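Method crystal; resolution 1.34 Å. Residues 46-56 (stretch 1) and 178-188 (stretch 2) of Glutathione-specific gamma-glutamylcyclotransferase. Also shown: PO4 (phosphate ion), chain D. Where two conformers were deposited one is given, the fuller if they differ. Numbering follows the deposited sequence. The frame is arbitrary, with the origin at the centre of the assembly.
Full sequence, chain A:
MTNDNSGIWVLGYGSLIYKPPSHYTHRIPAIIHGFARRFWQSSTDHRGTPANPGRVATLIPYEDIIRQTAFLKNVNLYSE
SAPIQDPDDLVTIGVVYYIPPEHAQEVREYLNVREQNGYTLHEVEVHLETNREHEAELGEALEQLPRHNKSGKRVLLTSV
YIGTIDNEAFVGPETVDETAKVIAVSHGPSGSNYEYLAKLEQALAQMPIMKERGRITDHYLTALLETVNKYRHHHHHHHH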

ATOM      1  N   HIS A  46      -8.911   8.481 -12.645  1.00 20.97           N
ATOM      2  CA  HIS A  46      -9.145   7.043 -12.735  1.00 21.28           C
ATOM      3  C   HIS A  46     -10.420   6.646 -12.018  1.00 21.26           C
ATOM      4  O   HIS A  46     -11.327   6.052 -12.637  1.00 21.57           O
ATOM      5  CB  HIS A  46      -7.925   6.291 -12.228  1.00 22.93           C
ATOM      6  CG  HIS A  46      -6.747   6.500 -13.105  1.00 23.77           C
ATOM      7  ND1 HIS A  46      -5.944   7.610 -12.992  1.00 23.34           N
ATOM      8  CD2 HIS A  46      -6.277   5.788 -14.160  1.00 25.32           C
ATOM      9  CE1 HIS A  46      -5.015   7.577 -13.928  1.00 26.74           C
ATOM     10  NE2 HIS A  46      -5.190   6.480 -14.646  1.00 27.48           N
ATOM     11  N   ARG A  47     -10.488   6.934 -10.709  1.00 20.60           N
ATOM     12  CA  ARG A  47     -11.607   6.497  -9.887  1.00 20.33           C
ATOM     13  C   ARG A  47     -12.447   7.671  -9.403  1.00 19.24           C
ATOM     14  O   ARG A  47     -13.364   7.489  -8.585  1.00 22.07           O
ATOM     15  CB  ARG A  47     -11.087   5.676  -8.720  1.00 19.21           C
ATOM     16  CG  ARG A  47     -10.351   4.395  -9.141  1.00 20.29           C
ATOM     17  CD  ARG A  47     -11.247   3.412  -9.877  1.00 20.67           C
ATOM     18  NE  ARG A  47     -10.426   2.295 -10.399  1.00 20.44           N
ATOM     19  CZ  ARG A  47     -10.983   1.217 -10.948  1.00 21.45           C
ATOM     20  NH1 ARG A  47     -12.298   1.100 -10.975  1.00 21.57           N
ATOM     21  NH2 ARG A  47     -10.207   0.252 -11.454  1.00 22.70           N
ATOM     22  N   GLY A  48     -12.234   8.829 -10.003  1.00 20.26           N
ATOM     23  CA  GLY A  48     -13.051  10.013  -9.814  1.00 21.47           C
ATOM     24  C   GLY A  48     -12.724  10.989 -10.924  1.00 21.06           C
ATOM     25  O   GLY A  48     -12.042  10.629 -11.892  1.00 22.69           O
ATOM     26  N   THR A  49     -13.199  12.233 -10.770  1.00 20.54           N
ATOM     27  CA  THR A  49     -12.983  13.282 -11.757  1.00 22.24           C
ATOM     28  C   THR A  49     -12.385  14.498 -11.056  1.00 20.70           C
ATOM     29  O   THR A  49     -12.366  14.569  -9.824  1.00 20.91           O
ATOM     30  CB  THR A  49     -14.315  13.672 -12.408  1.00 24.54           C
ATOM     31  OG1 THR A  49     -15.111  14.327 -11.412  1.00 25.81           O
ATOM     32  CG2 THR A  49     -15.018  12.464 -13.006  1.00 26.74           C
ATOM     33  N   PRO A  50     -11.879  15.478 -11.814  1.00 21.22           N
ATOM     34  CA  PRO A  50     -11.344  16.704 -11.178  1.00 20.95           C
ATOM     35  C   PRO A  50     -12.312  17.387 -10.237  1.00 21.26           C
ATOM     36  O   PRO A  50     -11.927  17.828  -9.147  1.00 23.34           O
ATOM     37  CB  PRO A  50     -10.903  17.559 -12.377  1.00 25.34           C
ATOM     38  CG  PRO A  50     -10.551  16.476 -13.440  1.00 24.92           C
ATOM     39  CD  PRO A  50     -11.654  15.467 -13.272  1.00 21.43           C
ATOM     40  N   ALA A  51     -13.571  17.513 -10.665  1.00 22.20           N
ATOM     41  CA  ALA A  51     -14.551  18.158  -9.799  1.00 23.51           C
ATOM     42  C   ALA A  51     -15.036  17.240  -8.696  1.00 23.21           C
ATOM     43  O   ALA A  51     -15.545  17.730  -7.687  1.00 26.06           O
ATOM     44  CB  ALA A  51     -15.705  18.796 -10.595  1.00 25.41           C
ATOM     45  N   ASN A  52     -14.961  15.914  -8.874  1.00 21.04           N
ATOM     46  CA  ASN A  52     -15.521  14.976  -7.911  1.00 20.53           C
ATOM     47  C   ASN A  52     -14.506  13.845  -7.744  1.00 21.21           C
ATOM     48  O   ASN A  52     -14.664  12.745  -8.286  1.00 22.09           O
ATOM     49  CB  ASN A  52     -16.868  14.417  -8.403  1.00 24.06           C
ATOM     50  CG  ASN A  52     -17.924  15.494  -8.476  1.00 27.79           C
ATOM     51  OD1 ASN A  52     -18.236  16.001  -9.548  1.00 30.82           O
ATOM     52  ND2 ASN A  52     -18.393  15.923  -7.314  1.00 30.51           N
ATOM     53  N   PRO A  53     -13.461  14.084  -6.964  1.00 21.99           N
ATOM     54  CA  PRO A  53     -12.390  13.088  -6.859  1.00 23.29           C
ATOM     55  C   PRO A  53     -12.819  11.848  -6.097  1.00 22.07           C
ATOM     56  O   PRO A  53     -13.698  11.861  -5.229  1.00 25.32           O
ATOM     57  CB  PRO A  53     -11.302  13.832  -6.083  1.00 24.40           C
ATOM     58  CG  PRO A  53     -11.588  15.355  -6.355  1.00 24.76           C
ATOM     59  CD  PRO A  53     -13.112  15.396  -6.364  1.00 22.64           C
ATOM     60  N   GLY A  54     -12.146  10.760  -6.404  1.00 19.60           N
ATOM     61  CA  GLY A  54     -12.299   9.539  -5.642  1.00 20.11           C
ATOM     62  C   GLY A  54     -11.214   9.391  -4.572  1.00 19.62           C
ATOM     63  O   GLY A  54     -10.470  10.327  -4.266  1.00 20.34           O
ATOM     64  N   ARG A  55     -11.088   8.180  -4.045  1.00 18.61           N
ATOM     65  CA  ARG A  55     -10.136   7.852  -2.995  1.00 18.36           C
ATOM     66  C   ARG A  55      -9.395   6.586  -3.362  1.00 17.02           C
ATOM     67  O   ARG A  55     -10.011   5.537  -3.593  1.00 19.23           O
ATOM     68  CB  ARG A  55     -10.777   7.644  -1.629  1.00 18.60           C
ATOM     69  CG  ARG A  55     -11.519   8.807  -1.115  1.00 19.55           C
ATOM     70  CD  ARG A  55     -10.510   9.818  -0.587  1.00 21.36           C
ATOM     71  NE  ARG A  55     -11.141  10.963   0.090  1.00 21.94           N
ATOM     72  CZ  ARG A  55     -11.477  12.062  -0.552  1.00 21.52           C
ATOM     73  NH1 ARG A  55     -11.309  12.193  -1.851  1.00 22.76           N
ATOM     74  NH2 ARG A  55     -12.002  13.064   0.134  1.00 24.26           N
ATOM     75  N   VAL A  56      -8.053   6.641  -3.333  1.00 17.54           N
ATOM     76  CA  VAL A  56      -7.219   5.490  -3.664  1.00 18.20           C
ATOM     77  C   VAL A  56      -6.136   5.376  -2.595  1.00 18.18           C
ATOM     78  O   VAL A  56      -6.044   6.195  -1.686  1.00 18.34           O
ATOM     79  CB  VAL A  56      -6.657   5.613  -5.098  1.00 17.94           C
ATOM     80  CG1 VAL A  56      -7.782   5.471  -6.122  1.00 19.51           C
ATOM     81  CG2 VAL A  56      -5.887   6.892  -5.293  1.00 19.70           C
ATOM     82  N   GLU A 178     -16.158   9.347   6.419  1.00 23.72           N
ATOM     83  CA  GLU A 178     -15.879  10.343   5.382  1.00 24.36           C
ATOM     84  C   GLU A 178     -15.364   9.707   4.099  1.00 21.64           C
ATOM     85  O   GLU A 178     -15.848  10.033   2.999  1.00 23.27           O
ATOM     86  CB  GLU A 178     -14.895  11.412   5.904  1.00 27.32           C
ATOM     87  CG  GLU A 178     -15.455  12.369   6.983  1.00 32.37           C
ATOM     88  CD  GLU A 178     -14.395  13.060   7.917  1.00 37.89           C
ATOM     89  OE1 GLU A 178     -13.155  12.741   7.932  1.00 35.92           O
ATOM     90  OE2 GLU A 178     -14.840  13.953   8.681  1.00 44.93           O
ATOM     91  N   THR A 179     -14.360   8.814   4.214  1.00 21.21           N
ATOM     92  CA  THR A 179     -13.805   8.198   3.018  1.00 20.38           C
ATOM     93  C   THR A 179     -14.852   7.339   2.327  1.00 19.48           C
ATOM     94  O   THR A 179     -14.975   7.356   1.094  1.00 19.95           O
ATOM     95  CB  THR A 179     -12.598   7.349   3.396  1.00 20.28           C
ATOM     96  OG1 THR A 179     -11.657   8.192   4.098  1.00 20.75           O
ATOM     97  CG2 THR A 179     -11.900   6.758   2.187  1.00 21.28           C
ATOM     98  N   ALA A 180     -15.617   6.584   3.106  1.00 21.52           N
ATOM     99  CA  ALA A 180     -16.621   5.693   2.529  1.00 22.21           C
ATOM    100  C   ALA A 180     -17.694   6.447   1.754  1.00 21.80           C
ATOM    101  O   ALA A 180     -18.158   5.968   0.698  1.00 23.13           O
ATOM    102  CB  ALA A 180     -17.244   4.837   3.618  1.00 22.69           C
ATOM    103  N   LYS A 181     -18.107   7.613   2.256  1.00 23.04           N
ATOM    104  CA  LYS A 181     -19.112   8.415   1.556  1.00 24.44           C
ATOM    105  C   LYS A 181     -18.607   8.775   0.170  1.00 22.25           C
ATOM    106  O   LYS A 181     -19.362   8.768  -0.803  1.00 25.32           O
ATOM    107  CB  LYS A 181     -19.406   9.692   2.350  1.00 30.23           C
ATOM    108  CG  LYS A 181     -20.312   9.459   3.528  1.00 40.36           C
ATOM    109  N   VAL A 182     -17.324   9.095   0.049  1.00 22.70           N
ATOM    110  CA  VAL A 182     -16.764   9.369  -1.278  1.00 22.16           C
ATOM    111  C   VAL A 182     -16.680   8.097  -2.128  1.00 20.11           C
ATOM    112  O   VAL A 182     -17.126   8.068  -3.291  1.00 23.26           O
ATOM    113  CB  VAL A 182     -15.387  10.040  -1.136  1.00 23.36           C
ATOM    114  CG1 VAL A 182     -14.786  10.202  -2.518  1.00 21.28           C
ATOM    115  CG2 VAL A 182     -15.533  11.386  -0.372  1.00 24.42           C
ATOM    116  N   ILE A 183     -16.130   7.021  -1.568  1.00 21.52           N
ATOM    117  CA  ILE A 183     -15.945   5.818  -2.371  1.00 21.61           C
ATOM    118  C   ILE A 183     -17.275   5.311  -2.917  1.00 21.64           C
ATOM    119  O   ILE A 183     -17.344   4.824  -4.052  1.00 24.19           O
ATOM    120  CB  ILE A 183     -15.201   4.734  -1.574  1.00 21.27           C
ATOM    121  CG1 ILE A 183     -13.761   5.207  -1.314  1.00 20.27           C
ATOM    122  CG2 ILE A 183     -15.173   3.396  -2.367  1.00 22.80           C
ATOM    123  CD1 ILE A 183     -13.056   4.226  -0.427  1.00 21.54           C
ATOM    124  N   ALA A 184     -18.349   5.470  -2.155  1.00 22.58           N
ATOM    125  CA  ALA A 184     -19.623   4.880  -2.532  1.00 23.41           C
ATOM    126  C   ALA A 184     -20.242   5.578  -3.730  1.00 24.67           C
ATOM    127  O   ALA A 184     -21.098   4.987  -4.388  1.00 25.36           O
ATOM    128  CB  ALA A 184     -20.574   5.000  -1.351  1.00 24.67           C
ATOM    129  N   VAL A 185     -19.869   6.826  -4.014  1.00 25.62           N
ATOM    130  CA  VAL A 185     -20.480   7.583  -5.117  1.00 24.64           C
ATOM    131  C   VAL A 185     -19.545   7.871  -6.285  1.00 23.48           C
ATOM    132  O   VAL A 185     -20.018   8.274  -7.356  1.00 29.04           O
ATOM    133  CB  VAL A 185     -21.136   8.891  -4.625  1.00 26.63           C
ATOM    134  CG1 VAL A 185     -22.238   8.575  -3.601  1.00 31.19           C
ATOM    135  CG2 VAL A 185     -20.073   9.880  -4.134  1.00 27.08           C
ATOM    136  N   SER A 186     -18.247   7.706  -6.125  0.50 21.64           N
ATOM    137  CA  SER A 186     -17.335   8.208  -7.134  0.50 18.95           C
ATOM    138  C   SER A 186     -17.081   7.177  -8.233  0.50 17.13           C
ATOM    139  O   SER A 186     -17.240   5.959  -8.048  0.50 16.59           O
ATOM    140  CB  SER A 186     -15.999   8.634  -6.491  0.50 19.11           C
ATOM    141  OG  SER A 186     -16.156   9.724  -5.567  0.50 21.21           O
ATOM    142  N   HIS A 187     -16.731   7.686  -9.407  1.00 21.25           N
ATOM    143  CA  HIS A 187     -16.242   6.796 -10.460  1.00 20.82           C
ATOM    144  C   HIS A 187     -15.476   7.696 -11.420  1.00 20.62           C
ATOM    145  O   HIS A 187     -15.652   8.917 -11.420  1.00 21.28           O
ATOM    146  CB  HIS A 187     -17.403   6.048 -11.172  1.00 21.89           C
ATOM    147  CG  HIS A 187     -18.042   6.841 -12.232  1.00 27.83           C
ATOM    148  ND1 HIS A 187     -19.001   7.763 -11.926  1.00 29.08           N
ATOM    149  CD2 HIS A 187     -17.961   6.804 -13.586  1.00 34.73           C
ATOM    150  CE1 HIS A 187     -19.485   8.286 -13.041  1.00 30.67           C
ATOM    151  NE2 HIS A 187     -18.876   7.711 -14.064  1.00 33.68           N
ATOM    152  N   GLY A 188     -14.608   7.093 -12.211  1.00 21.55           N
ATOM    153  CA  GLY A 188     -13.949   7.805 -13.278  1.00 21.26           C
ATOM    154  C   GLY A 188     -13.722   6.872 -14.456  1.00 21.57           C
ATOM    155  O   GLY A 188     -14.363   5.827 -14.586  1.00 24.22           O
TER
HETATM  156  P   PO4 D 302      -5.278   9.898 -10.247  1.00 21.38           P
HETATM  157  O1  PO4 D 302      -5.616  11.322  -9.816  1.00 22.21           O
HETATM  158  O2  PO4 D 302      -3.989   9.874 -11.039  1.00 23.69           O
HETATM  159  O3  PO4 D 302      -6.476   9.250 -10.957  1.00 22.46           O
HETATM  160  O4  PO4 D 302      -5.057   9.065  -8.937  1.00 21.33           O
HETATM  161  O   HOH W   1     -16.625  10.835  -9.148  1.00 26.83           O

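The most unusual feature of this contact is how closely two backbones pass without a direct main-chain hydrogen bond between them. Gly48 CA lies 4.2 Å from Gly188 CA, yet the nearest main-chain N and O pairs, His46 O to Gly188 N and Arg47 O to His187 N, both at 3.5 Å, have angles too poor for hydrogen bonding. In their place stands a CA-H...O contact, with Gly48 CA 3.2 Å from His187 O.

Glycine permits this approach at Gly188. A CB there would point toward the first stretch and fall 2.5 Å from Gly48 O and 2.7 Å from His46 O, both clashes. At Gly48 the limit is set by its own stretch, since a CB there would lie 2.1 Å from Gly54 N. The bare backbone of Gly188 thus packs against the first stretch, with His46 O 3.1 Å from Gly188 C. His46 and Arg47 direct their CA-to-CB bonds away and contribute mainly backbone here; the His46 ring instead donates from ND1 to phosphate O3 at 2.7 Å.

A single ordered water joins the two stretches beside this close approach. It donates to Asn52 O at 2.9 Å and accepts from His187 N at 3.2 Å. Asn52 O also receives Thr49 N at 2.9 Å, while Thr49 OG1 accepts from Asn52 N at 3.0 Å, so the turn that presents the carbonyl is itself braced.

The CA-to-CB bond of Ser186 points toward the first stretch, with chi1 in the m well. Its OG lies 3.3 Å from Pro53 O and 3.0 Å from Val182 O; one hydroxyl proton has both carbonyls within reach, and the geometry does not settle between them.

The larger side chains in the contact include those of Val182 and Arg55, whose CA-to-CB bonds point toward the opposing stretch. Strand 54-56 and the helix run at 112° to each other, their axes approaching to 7.3 Å. Val182 CG1 sits 3.4 Å from Pro53 O and 3.8 Å from Arg55 CG, while Val182 CG2 lies over one face of the guanidinium. The aliphatic portion of Arg55 also touches two other helix residues: its CG is 3.9 Å from Thr179 CG2, and its CB is 3.9 Å from Ile183 CG1. Arginine suits this buried site because its methylenes pack against the helix while its polar end is satisfied, NH1 by Gly54 O at 3.2 Å and NE and NH2 elsewhere in the structure. In all, 432 Å² is buried, summed over both stretches.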